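Local coordinates for protein geranylgeranyl pyrophosphate synthetase (Pyrococcus horikoshii, PDB 1WY0) that probably condenses isopentenyl diphosphate with allylic diphosphates to make geranylgeranyl diphosphate, as a member of the polyprenyl synthetase family, at residues F159-M173 with K242-A254. Sequence-based numbering, arbitrary orientation.
Sequences FEKKSTVTIEEYMEM and KKTLIVAHFFENA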
ATOM      1  N   PHE A 159       1.849 -14.568 -15.515  1.00 43.71           N
ATOM      2  CA  PHE A 159       1.956 -16.000 -15.788  1.00 45.93           C
ATOM      3  C   PHE A 159       0.590 -16.612 -16.102  1.00 48.19           C
ATOM      4  O   PHE A 159       0.452 -17.534 -16.895  1.00 49.10           O
ATOM      5  CB  PHE A 159       2.542 -16.689 -14.554  1.00 44.04           C
ATOM      6  CG  PHE A 159       4.023 -16.464 -14.462  1.00 41.72           C
ATOM      7  CD1 PHE A 159       4.736 -16.022 -15.573  1.00 42.51           C
ATOM      8  CD2 PHE A 159       4.682 -16.753 -13.279  1.00 41.58           C
ATOM      9  CE1 PHE A 159       6.115 -15.872 -15.489  1.00 41.87           C
ATOM     10  CE2 PHE A 159       6.060 -16.599 -13.202  1.00 42.27           C
ATOM     11  CZ  PHE A 159       6.784 -16.158 -14.304  1.00 41.87           C
ATOM     12  N   GLU A 160      -0.448 -16.093 -15.417  1.00 50.09           N
ATOM     13  CA  GLU A 160      -1.788 -16.648 -15.611  1.00 53.21           C
ATOM     14  C   GLU A 160      -2.254 -16.510 -17.063  1.00 53.35           C
ATOM     15  O   GLU A 160      -3.130 -17.215 -17.539  1.00 55.06           O
ATOM     16  CB  GLU A 160      -2.759 -15.904 -14.691  1.00 56.64           C
ATOM     17  CG  GLU A 160      -4.100 -16.628 -14.548  1.00 61.15           C
ATOM     18  CD  GLU A 160      -5.098 -15.722 -13.847  1.00 64.66           C
ATOM     19  OE1 GLU A 160      -4.785 -15.222 -12.773  1.00 65.94           O
ATOM     20  OE2 GLU A 160      -6.193 -15.537 -14.377  1.00 65.90           O
ATOM     21  N   LYS A 161      -1.667 -15.527 -17.761  1.00 53.82           N
ATOM     22  CA  LYS A 161      -2.020 -15.225 -19.143  1.00 53.95           C
ATOM     23  C   LYS A 161      -1.475 -16.281 -20.108  1.00 53.97           C
ATOM     24  O   LYS A 161      -1.459 -16.104 -21.318  1.00 55.05           O
ATOM     25  CB  LYS A 161      -1.444 -13.850 -19.493  1.00 55.71           C
ATOM     26  CG  LYS A 161      -2.516 -12.756 -19.489  1.00 57.74           C
ATOM     27  CD  LYS A 161      -1.924 -11.362 -19.264  1.00 58.88           C
ATOM     28  CE  LYS A 161      -2.229 -10.404 -20.420  1.00 60.82           C
ATOM     29  NZ  LYS A 161      -1.658  -9.089 -20.134  1.00 61.47           N
ATOM     30  N   LYS A 162      -0.900 -17.355 -19.542  1.00 52.58           N
ATOM     31  CA  LYS A 162      -0.156 -18.276 -20.388  1.00 51.73           C
ATOM     32  C   LYS A 162       0.013 -19.648 -19.725  1.00 49.92           C
ATOM     33  O   LYS A 162       0.015 -19.785 -18.508  1.00 49.38           O
ATOM     34  CB  LYS A 162       1.217 -17.649 -20.648  1.00 53.48           C
ATOM     35  CG  LYS A 162       2.075 -18.450 -21.633  1.00 56.06           C
ATOM     36  CD  LYS A 162       3.441 -17.799 -21.870  1.00 57.56           C
ATOM     37  CE  LYS A 162       4.458 -18.775 -22.467  1.00 58.30           C
ATOM     38  NZ  LYS A 162       5.675 -18.774 -21.658  1.00 59.35           N
ATOM     39  N   SER A 163       0.153 -20.707 -20.516  1.00 47.94           N
ATOM     40  CA  SER A 163       0.274 -22.051 -19.966  1.00 45.63           C
ATOM     41  C   SER A 163       1.657 -22.462 -19.465  1.00 44.54           C
ATOM     42  O   SER A 163       1.754 -23.095 -18.414  1.00 44.95           O
ATOM     43  CB  SER A 163      -0.211 -23.079 -20.983  1.00 46.41           C
ATOM     44  OG  SER A 163      -1.586 -22.903 -21.268  1.00 47.11           O
ATOM     45  N   THR A 164       2.717 -22.112 -20.194  1.00 43.00           N
ATOM     46  CA  THR A 164       4.074 -22.489 -19.788  1.00 41.91           C
ATOM     47  C   THR A 164       4.961 -21.311 -19.397  1.00 41.55           C
ATOM     48  O   THR A 164       4.693 -20.172 -19.770  1.00 42.45           O
ATOM     49  CB  THR A 164       4.812 -23.293 -20.912  1.00 42.93           C
ATOM     50  OG1 THR A 164       5.107 -22.431 -22.023  1.00 41.71           O
ATOM     51  CG2 THR A 164       3.948 -24.451 -21.402  1.00 40.98           C
ATOM     52  N   VAL A 165       6.016 -21.599 -18.636  1.00 40.96           N
ATOM     53  CA  VAL A 165       6.977 -20.591 -18.188  1.00 40.51           C
ATOM     54  C   VAL A 165       8.350 -21.226 -18.260  1.00 39.43           C
ATOM     55  O   VAL A 165       8.461 -22.443 -18.315  1.00 39.90           O
ATOM     56  CB  VAL A 165       6.760 -20.156 -16.705  1.00 40.58           C
ATOM     57  CG1 VAL A 165       5.482 -19.352 -16.560  1.00 42.39           C
ATOM     58  CG2 VAL A 165       6.730 -21.381 -15.814  1.00 40.25           C
ATOM     59  N   THR A 166       9.391 -20.403 -18.239  1.00 39.82           N
ATOM     60  CA  THR A 166      10.758 -20.903 -18.293  1.00 39.03           C
ATOM     61  C   THR A 166      11.378 -20.847 -16.907  1.00 38.67           C
ATOM     62  O   THR A 166      10.889 -20.141 -16.028  1.00 38.84           O
ATOM     63  CB  THR A 166      11.633 -20.057 -19.247  1.00 40.03           C
ATOM     64  OG1 THR A 166      11.965 -18.808 -18.621  1.00 38.67           O
ATOM     65  CG2 THR A 166      10.884 -19.792 -20.553  1.00 39.31           C
ATOM     66  N   ILE A 167      12.456 -21.597 -16.709  1.00 37.98           N
ATOM     67  CA  ILE A 167      13.130 -21.606 -15.427  1.00 38.44           C
ATOM     68  C   ILE A 167      13.557 -20.181 -15.116  1.00 40.87           C
ATOM     69  O   ILE A 167      13.491 -19.739 -13.973  1.00 40.65           O
ATOM     70  CB  ILE A 167      14.384 -22.515 -15.455  1.00 37.91           C
ATOM     71  CG1 ILE A 167      13.965 -23.991 -15.499  1.00 38.34           C
ATOM     72  CG2 ILE A 167      15.270 -22.231 -14.256  1.00 35.45           C
ATOM     73  CD1 ILE A 167      15.136 -24.951 -15.704  1.00 39.17           C
ATOM     74  N   GLU A 168      13.995 -19.469 -16.148  1.00 41.78           N
ATOM     75  CA  GLU A 168      14.452 -18.097 -15.997  1.00 43.28           C
ATOM     76  C   GLU A 168      13.327 -17.151 -15.587  1.00 42.21           C
ATOM     77  O   GLU A 168      13.534 -16.239 -14.792  1.00 41.65           O
ATOM     78  CB  GLU A 168      15.055 -17.602 -17.309  1.00 45.69           C
ATOM     79  CG  GLU A 168      15.551 -16.177 -17.222  1.00 50.60           C
ATOM     80  CD  GLU A 168      15.811 -15.584 -18.576  1.00 53.57           C
ATOM     81  OE1 GLU A 168      16.726 -16.090 -19.272  1.00 53.83           O
ATOM     82  OE2 GLU A 168      15.089 -14.619 -18.943  1.00 56.36           O
ATOM     83  N   GLU A 169      12.148 -17.352 -16.161  1.00 41.14           N
ATOM     84  CA  GLU A 169      11.003 -16.519 -15.834  1.00 40.50           C
ATOM     85  C   GLU A 169      10.633 -16.757 -14.380  1.00 39.48           C
ATOM     86  O   GLU A 169      10.506 -15.809 -13.601  1.00 38.85           O
ATOM     87  CB  GLU A 169       9.824 -16.856 -16.746  1.00 40.70           C
ATOM     88  CG  GLU A 169       9.775 -15.998 -18.001  1.00 44.93           C
ATOM     89  CD  GLU A 169       8.775 -16.501 -19.032  1.00 45.64           C
ATOM     90  OE1 GLU A 169       8.568 -17.730 -19.136  1.00 42.73           O
ATOM     91  OE2 GLU A 169       8.201 -15.655 -19.749  1.00 50.28           O
ATOM     92  N   TYR A 170      10.486 -18.028 -14.012  1.00 38.43           N
ATOM     93  CA  TYR A 170      10.065 -18.269 -12.638  1.00 38.36           C
ATOM     94  C   TYR A 170      11.100 -17.758 -11.636  1.00 37.56           C
ATOM     95  O   TYR A 170      10.785 -17.071 -10.672  1.00 37.71           O
ATOM     96  CB  TYR A 170       9.865 -19.774 -12.456  1.00 38.94           C
ATOM     97  CG  TYR A 170       9.819 -20.102 -11.006  1.00 39.80           C
ATOM     98  CD1 TYR A 170       8.617 -20.001 -10.311  1.00 38.50           C
ATOM     99  CD2 TYR A 170      10.973 -20.504 -10.334  1.00 38.86           C
ATOM    100  CE1 TYR A 170       8.566 -20.307  -8.959  1.00 36.66           C
ATOM    101  CE2 TYR A 170      10.926 -20.800  -8.979  1.00 38.62           C
ATOM    102  CZ  TYR A 170       9.729 -20.699  -8.292  1.00 39.21           C
ATOM    103  OH  TYR A 170       9.671 -20.998  -6.945  1.00 39.33           O
ATOM    104  N   MET A 171      12.397 -17.982 -11.821  1.00 38.09           N
ATOM    105  CA  MET A 171      13.398 -17.464 -10.893  1.00 36.77           C
ATOM    106  C   MET A 171      13.438 -15.942 -10.795  1.00 36.17           C
ATOM    107  O   MET A 171      13.774 -15.398  -9.749  1.00 37.10           O
ATOM    108  CB  MET A 171      14.793 -17.981 -11.268  1.00 38.07           C
ATOM    109  CG  MET A 171      15.044 -19.444 -10.948  1.00 38.86           C
ATOM    110  SD  MET A 171      14.488 -19.961  -9.313  1.00 42.25           S
ATOM    111  CE  MET A 171      15.745 -19.179  -8.274  1.00 39.53           C
ATOM    112  N   GLU A 172      13.113 -15.242 -11.870  1.00 34.90           N
ATOM    113  CA  GLU A 172      13.144 -13.789 -11.807  1.00 36.43           C
ATOM    114  C   GLU A 172      11.955 -13.305 -10.968  1.00 35.20           C
ATOM    115  O   GLU A 172      12.035 -12.299 -10.268  1.00 33.85           O
ATOM    116  CB  GLU A 172      13.088 -13.200 -13.218  1.00 38.14           C
ATOM    117  CG  GLU A 172      13.061 -11.689 -13.247  1.00 43.75           C
ATOM    118  CD  GLU A 172      12.901 -11.128 -14.644  1.00 45.78           C
ATOM    119  OE1 GLU A 172      12.167 -11.746 -15.439  1.00 48.72           O
ATOM    120  OE2 GLU A 172      13.491 -10.061 -14.942  1.00 49.06           O
ATOM    121  N   MET A 173      10.867 -14.063 -11.028  1.00 35.31           N
ATOM    122  CA  MET A 173       9.647 -13.755 -10.304  1.00 34.78           C
ATOM    123  C   MET A 173       9.801 -14.060  -8.814  1.00 35.66           C
ATOM    124  O   MET A 173       9.572 -13.190  -7.961  1.00 35.43           O
ATOM    125  CB  MET A 173       8.497 -14.570 -10.906  1.00 33.23           C
ATOM    126  CG  MET A 173       7.141 -14.448 -10.198  1.00 33.34           C
ATOM    127  SD  MET A 173       7.000 -15.378  -8.646  1.00 34.38           S
ATOM    128  CE  MET A 173       6.671 -17.053  -9.231  1.00 33.98           C
ATOM    129  N   LYS A 242      -0.138 -23.929 -10.357  1.00 37.61           N
ATOM    130  CA  LYS A 242       0.805 -22.941  -9.852  1.00 34.93           C
ATOM    131  C   LYS A 242       2.150 -23.061 -10.561  1.00 34.20           C
ATOM    132  O   LYS A 242       2.643 -24.163 -10.765  1.00 33.12           O
ATOM    133  CB  LYS A 242       1.004 -23.141  -8.351  1.00 33.78           C
ATOM    134  CG  LYS A 242       1.772 -22.044  -7.668  1.00 32.56           C
ATOM    135  CD  LYS A 242       2.303 -22.531  -6.320  1.00 32.97           C
ATOM    136  CE  LYS A 242       2.936 -21.406  -5.543  1.00 34.93           C
ATOM    137  NZ  LYS A 242       3.630 -21.943  -4.335  1.00 37.33           N
ATOM    138  N   LYS A 243       2.735 -21.922 -10.935  1.00 33.60           N
ATOM    139  CA  LYS A 243       4.030 -21.911 -11.606  1.00 34.96           C
ATOM    140  C   LYS A 243       5.159 -22.000 -10.589  1.00 33.95           C
ATOM    141  O   LYS A 243       5.468 -21.034  -9.896  1.00 34.86           O
ATOM    142  CB  LYS A 243       4.206 -20.634 -12.433  1.00 36.23           C
ATOM    143  CG  LYS A 243       3.739 -20.742 -13.874  1.00 38.35           C
ATOM    144  CD  LYS A 243       2.233 -20.787 -13.980  1.00 39.81           C
ATOM    145  CE  LYS A 243       1.802 -20.917 -15.425  1.00 37.82           C
ATOM    146  NZ  LYS A 243       0.333 -20.817 -15.553  1.00 39.28           N
ATOM    147  N   THR A 244       5.760 -23.177 -10.492  1.00 33.68           N
ATOM    148  CA  THR A 244       6.864 -23.406  -9.569  1.00 32.56           C
ATOM    149  C   THR A 244       8.109 -23.726 -10.396  1.00 31.39           C
ATOM    150  O   THR A 244       8.034 -23.822 -11.617  1.00 31.24           O
ATOM    151  CB  THR A 244       6.568 -24.600  -8.658  1.00 33.01           C
ATOM    152  OG1 THR A 244       6.747 -25.813  -9.400  1.00 31.18           O
ATOM    153  CG2 THR A 244       5.130 -24.533  -8.146  1.00 31.21           C
ATOM    154  N   LEU A 245       9.249 -23.893  -9.734  1.00 32.57           N
ATOM    155  CA  LEU A 245      10.488 -24.223 -10.439  1.00 31.56           C
ATOM    156  C   LEU A 245      10.406 -25.631 -11.009  1.00 32.13           C
ATOM    157  O   LEU A 245      11.042 -25.936 -12.014  1.00 32.16           O
ATOM    158  CB  LEU A 245      11.685 -24.134  -9.492  1.00 28.89           C
ATOM    159  CG  LEU A 245      13.013 -24.616 -10.079  1.00 27.00           C
ATOM    160  CD1 LEU A 245      13.273 -23.957 -11.426  1.00 27.73           C
ATOM    161  CD2 LEU A 245      14.129 -24.306  -9.096  1.00 25.50           C
ATOM    162  N   ILE A 246       9.624 -26.485 -10.351  1.00 30.83           N
ATOM    163  CA  ILE A 246       9.438 -27.862 -10.784  1.00 31.89           C
ATOM    164  C   ILE A 246       8.708 -27.907 -12.124  1.00 32.84           C
ATOM    165  O   ILE A 246       9.093 -28.632 -13.042  1.00 34.47           O
ATOM    166  CB  ILE A 246       8.625 -28.651  -9.738  1.00 32.77           C
ATOM    167  CG1 ILE A 246       9.338 -28.587  -8.386  1.00 33.38           C
ATOM    168  CG2 ILE A 246       8.446 -30.098 -10.187  1.00 32.65           C
ATOM    169  CD1 ILE A 246       8.480 -28.992  -7.207  1.00 36.36           C
ATOM    170  N   VAL A 247       7.644 -27.121 -12.231  1.00 33.49           N
ATOM    171  CA  VAL A 247       6.852 -27.062 -13.449  1.00 32.09           C
ATOM    172  C   VAL A 247       7.650 -26.387 -14.573  1.00 32.48           C
ATOM    173  O   VAL A 247       7.514 -26.751 -15.743  1.00 30.17           O
ATOM    174  CB  VAL A 247       5.544 -26.293 -13.179  1.00 33.82           C
ATOM    175  CG1 VAL A 247       4.832 -25.997 -14.461  1.00 36.71           C
ATOM    176  CG2 VAL A 247       4.649 -27.114 -12.284  1.00 34.97           C
ATOM    177  N   ALA A 248       8.480 -25.402 -14.226  1.00 31.75           N
ATOM    178  CA  ALA A 248       9.288 -24.724 -15.236  1.00 32.78           C
ATOM    179  C   ALA A 248      10.316 -25.706 -15.807  1.00 32.94           C
ATOM    180  O   ALA A 248      10.540 -25.746 -17.017  1.00 32.76           O
ATOM    181  CB  ALA A 248       9.996 -23.516 -14.636  1.00 30.80           C
ATOM    182  N   HIS A 249      10.941 -26.495 -14.940  1.00 33.30           N
ATOM    183  CA  HIS A 249      11.923 -27.470 -15.399  1.00 34.37           C
ATOM    184  C   HIS A 249      11.249 -28.484 -16.307  1.00 34.82           C
ATOM    185  O   HIS A 249      11.800 -28.878 -17.330  1.00 36.76           O
ATOM    186  CB  HIS A 249      12.556 -28.208 -14.222  1.00 35.39           C
ATOM    187  CG  HIS A 249      13.508 -29.290 -14.633  1.00 36.48           C
ATOM    188  ND1 HIS A 249      13.099 -30.576 -14.917  1.00 37.57           N
ATOM    189  CD2 HIS A 249      14.854 -29.289 -14.765  1.00 38.40           C
ATOM    190  CE1 HIS A 249      14.151 -31.321 -15.204  1.00 38.21           C
ATOM    191  NE2 HIS A 249      15.229 -30.562 -15.117  1.00 37.89           N
ATOM    192  N   PHE A 250      10.052 -28.915 -15.935  1.00 33.83           N
ATOM    193  CA  PHE A 250       9.346 -29.913 -16.742  1.00 33.59           C
ATOM    194  C   PHE A 250       9.013 -29.398 -18.149  1.00 34.17           C
ATOM    195  O   PHE A 250       9.203 -30.071 -19.156  1.00 34.71           O
ATOM    196  CB  PHE A 250       8.059 -30.304 -16.018  1.00 31.33           C
ATOM    197  CG  PHE A 250       7.169 -31.065 -16.957  1.00 30.67           C
ATOM    198  CD1 PHE A 250       6.125 -30.411 -17.596  1.00 29.58           C
ATOM    199  CD2 PHE A 250       7.370 -32.420 -17.154  1.00 33.42           C
ATOM    200  CE1 PHE A 250       5.275 -31.118 -18.435  1.00 31.15           C
ATOM    201  CE2 PHE A 250       6.516 -33.126 -17.998  1.00 31.31           C
ATOM    202  CZ  PHE A 250       5.469 -32.478 -18.642  1.00 30.92           C
ATOM    203  N   PHE A 251       8.452 -28.172 -18.199  1.00 34.98           N
ATOM    204  CA  PHE A 251       8.125 -27.581 -19.496  1.00 36.68           C
ATOM    205  C   PHE A 251       9.374 -27.382 -20.364  1.00 37.07           C
ATOM    206  O   PHE A 251       9.333 -27.420 -21.588  1.00 35.57           O
ATOM    207  CB  PHE A 251       7.438 -26.232 -19.264  1.00 36.90           C
ATOM    208  CG  PHE A 251       5.997 -26.448 -18.899  1.00 38.86           C
ATOM    209  CD1 PHE A 251       5.310 -27.543 -19.407  1.00 39.12           C
ATOM    210  CD2 PHE A 251       5.354 -25.542 -18.072  1.00 39.76           C
ATOM    211  CE1 PHE A 251       3.974 -27.733 -19.080  1.00 40.81           C
ATOM    212  CE2 PHE A 251       4.015 -25.740 -17.748  1.00 41.07           C
ATOM    213  CZ  PHE A 251       3.322 -26.832 -18.250  1.00 40.45           C
ATOM    214  N   GLU A 252      10.512 -27.129 -19.688  1.00 37.65           N
ATOM    215  CA  GLU A 252      11.749 -26.939 -20.442  1.00 41.91           C
ATOM    216  C   GLU A 252      12.302 -28.255 -21.014  1.00 43.81           C
ATOM    217  O   GLU A 252      13.008 -28.282 -22.014  1.00 45.74           O
ATOM    218  CB  GLU A 252      12.795 -26.278 -19.542  1.00 42.94           C
ATOM    219  CG  GLU A 252      13.728 -25.363 -20.344  1.00 47.05           C
ATOM    220  CD  GLU A 252      14.284 -24.275 -19.454  1.00 47.40           C
ATOM    221  OE1 GLU A 252      13.530 -23.393 -19.067  1.00 45.06           O
ATOM    222  OE2 GLU A 252      15.492 -24.290 -19.201  1.00 50.83           O
ATOM    223  N   ASN A 253      11.977 -29.373 -20.343  1.00 42.93           N
ATOM    224  CA  ASN A 253      12.654 -30.610 -20.712  1.00 43.46           C
ATOM    225  C   ASN A 253      11.745 -31.661 -21.367  1.00 44.52           C
ATOM    226  O   ASN A 253      12.210 -32.613 -21.989  1.00 43.75           O
ATOM    227  CB  ASN A 253      13.307 -31.177 -19.451  1.00 42.63           C
ATOM    228  CG  ASN A 253      14.662 -30.544 -19.254  1.00 44.98           C
ATOM    229  OD1 ASN A 253      15.641 -30.885 -19.912  1.00 47.67           O
ATOM    230  ND2 ASN A 253      14.731 -29.666 -18.236  1.00 43.39           N
ATOM    231  N   ALA A 254      10.419 -31.502 -21.192  1.00 44.46           N
ATOM    232  CA  ALA A 254       9.523 -32.581 -21.616  1.00 44.55           C
ATOM    233  C   ALA A 254       9.229 -32.585 -23.126  1.00 45.89           C
ATOM    234  O   ALA A 254       9.278 -31.561 -23.797  1.00 46.31           O
ATOM    235  CB  ALA A 254       8.222 -32.478 -20.827  1.00 43.52           C
TER
HETATM  236  O   HOH W   1       9.332 -23.639  -7.071  1.00 25.21           O
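Helix 167-173 and helix 245-253 run nearly antiparallel (163°), their axes approaching to 8.8 Å, with I167 opposite A248. I167 is a knob in the hole formed by L245, A248, H249 and E252. Its CG1 is anti to the carbonyl carbon (chi1 -72°) and the chain runs on extended, bringing I167 CD1 within 3.6 Å of E252 OE2. The other carboxylate oxygen, E252 OE1, accepts from I167 N at 3.2 Å in a nearly straight bond from the syn side, tilted somewhat out of the carboxylate plane, so a side chain of one helix takes up a first-turn N-H of the other. That turn is also closed by a capping box between T166 and E169. The all-helical polyprenyl synthetase fold is built from such antiparallel neighbours; here the loop residues S163 to T166, just before helix 167-193, also pack against helix 245-253. T164 CG2 sits over the centre of the F251 ring, 3.6 Å from its centroid, a CH-pi contact. K243 bends at CB-CG (chi2 72°) and passes both methyls of V165, with K243 CG tight against V165 CG1 at 3.5 Å. K243 NZ then reaches K162 O at 3.1 Å, nearly in line with the carbonyl. The Y170 ring lies with one face on the backbone of T244 and L245, L245 N over its centre. A water joins Y170 OH and L245 N, 2.7 Å from each. With an alanine here, the T244-L245 peptide would probably lose its ring cover and the water its phenol partner. Y302 of helix 299-315 touches both I167 and L245.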